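Local coordinates for phosphoglycerate dehydrogenase (Lactobacillus plantarum, PDB 3EVT), which probably catalyses the NAD-dependent oxidation of 3-phosphoglycerate to 3-phosphohydroxypyruvate, the reaction that opens serine biosynthesis, at residues G165-G170 with H177-F182. Sequence-based numbering, arbitrary orientation.
Sequences GVNTTG and HETVAF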
# COMPACT_ATOMS: atom_id res chain seq x y z
N GLY A 165 4.62 -16.99 4.07
CA GLY A 165 5.92 -17.11 3.38
C GLY A 165 6.51 -18.52 3.34
O GLY A 165 6.30 -19.31 4.23
N VAL A 166 7.25 -18.85 2.29
CA VAL A 166 7.79 -20.19 2.20
C VAL A 166 9.30 -20.09 2.30
O VAL A 166 9.88 -19.32 1.51
CB VAL A 166 7.40 -20.88 0.85
CG1 VAL A 166 7.87 -22.37 0.82
CG2 VAL A 166 5.91 -20.76 0.57
N ASN A 167 9.91 -20.82 3.24
CA ASN A 167 11.40 -20.89 3.36
C ASN A 167 11.87 -22.36 3.61
O ASN A 167 11.07 -23.30 3.57
CB ASN A 167 11.95 -19.89 4.41
CG ASN A 167 11.33 -20.08 5.78
OD1 ASN A 167 11.01 -21.20 6.16
ND2 ASN A 167 11.18 -18.99 6.55
N THR A 168 13.16 -22.59 3.85
CA THR A 168 13.63 -23.98 3.85
C THR A 168 12.99 -24.78 4.95
O THR A 168 12.45 -25.84 4.69
CB THR A 168 15.16 -24.13 3.97
OG1 THR A 168 15.63 -23.26 5.00
CG2 THR A 168 15.83 -23.77 2.67
N THR A 169 13.02 -24.24 6.16
CA THR A 169 12.61 -25.02 7.31
C THR A 169 11.36 -24.49 8.01
O THR A 169 11.02 -24.94 9.10
CB THR A 169 13.80 -25.13 8.32
OG1 THR A 169 14.10 -23.84 8.89
CG2 THR A 169 15.03 -25.63 7.57
N GLY A 170 10.68 -23.53 7.38
CA GLY A 170 9.45 -22.98 7.92
C GLY A 170 9.71 -22.19 9.17
O GLY A 170 8.85 -22.06 10.01
N HIS A 177 2.66 -13.27 8.58
CA HIS A 177 1.81 -13.83 9.62
C HIS A 177 2.10 -15.31 9.91
O HIS A 177 1.85 -15.78 11.02
CB HIS A 177 0.35 -13.76 9.24
CG HIS A 177 -0.11 -12.40 8.85
ND1 HIS A 177 -0.58 -11.49 9.77
CD2 HIS A 177 -0.17 -11.79 7.65
CE1 HIS A 177 -0.92 -10.38 9.14
NE2 HIS A 177 -0.69 -10.54 7.85
N GLU A 178 2.50 -16.07 8.89
CA GLU A 178 2.85 -17.46 9.08
C GLU A 178 3.91 -17.75 8.07
O GLU A 178 3.88 -17.16 7.01
CB GLU A 178 1.69 -18.41 8.74
CG GLU A 178 0.32 -18.02 9.23
CD GLU A 178 -0.77 -18.97 8.69
OE1 GLU A 178 -0.49 -20.18 8.53
OE2 GLU A 178 -1.90 -18.51 8.40
N THR A 179 4.78 -18.72 8.37
CA THR A 179 5.73 -19.23 7.38
C THR A 179 5.62 -20.75 7.28
O THR A 179 5.22 -21.39 8.24
CB THR A 179 7.16 -18.88 7.76
OG1 THR A 179 7.38 -19.35 9.07
CG2 THR A 179 7.35 -17.39 7.79
N VAL A 180 5.97 -21.32 6.13
CA VAL A 180 5.98 -22.76 5.96
C VAL A 180 7.25 -23.21 5.26
O VAL A 180 7.88 -22.43 4.55
CB VAL A 180 4.78 -23.25 5.14
CG1 VAL A 180 3.46 -22.90 5.84
CG2 VAL A 180 4.84 -22.73 3.72
N ALA A 181 7.61 -24.47 5.45
CA ALA A 181 8.73 -25.09 4.75
C ALA A 181 8.31 -25.46 3.34
O ALA A 181 7.14 -25.70 3.10
CB ALA A 181 9.20 -26.35 5.52
N PHE A 182 9.24 -25.53 2.40
CA PHE A 182 8.90 -25.97 1.02
C PHE A 182 8.04 -27.23 0.91
O PHE A 182 7.24 -27.36 -0.02
CB PHE A 182 10.17 -26.17 0.19
CG PHE A 182 10.92 -24.90 -0.11
CD1 PHE A 182 10.50 -24.06 -1.13
CD2 PHE A 182 12.03 -24.53 0.63
CE1 PHE A 182 11.17 -22.90 -1.42
CE2 PHE A 182 12.72 -23.36 0.34
CZ PHE A 182 12.28 -22.54 -0.68
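Val-166 and Val-180 pair across the end of strand 162-167 and the parallel strand 178-181, their CG2 methyls 3.9 Å apart on one face of the sheet; beta-branched valines suit such extended backbone. Backbone bonds set the register: Val-180 N gives its hydrogen to Gly-165 O at 2.8 Å, and Val-180 O receives one from Asn-167 N at 2.9 Å, while Gly-165 N bonds to Glu-178 O. The next bond, Phe-182 N to Asn-167 O, is weak (N-H...O angle 130°).

Phe-182 can be followed outward from CB. Its CG lies beside its own backbone N, anti to the carbonyl carbon (chi1 -68°), which puts it 4.0 Å from Asn-167 O and 4.1 Å from Val-166 CG1. CD1 meets Val-166 CG1 at 3.7 Å, part of an off-centre CH-pi contact that CE1 continues; on the other branch CD2 lies 3.3 Å from Asn-167 O, and CE2 nears Thr-168 N, with Thr-168 CG2 at the ring edge, in plane. A flat ring suits this place because it touches three consecutive residues, and an alanine here would probably leave Val-166 CG1 and the Thr-168 methyl without their aromatic partner, opening a gap at the strand end.

On the face of the sheet opposite the two valines, the Asn-167 amide suits the following bend because it can both accept and donate: OD1 takes a weak bond from Gly-170 N, while ND2 bonds to His-171 O and Thr-145 OG1. Gly-170 has positive phi (69°) and packs its CA 3.4 Å from Ala-181 N, where a CB would clash; the small Ala-181 methyl fits against Thr-168 O. The Thr-179 hydroxyl bonds to His-171 O as well.

Strand 178-181 is thus joined to strand 162-167 as the outermost strand, within this chain, of the parallel sheet in the Rossmann-type NAD-binding domain.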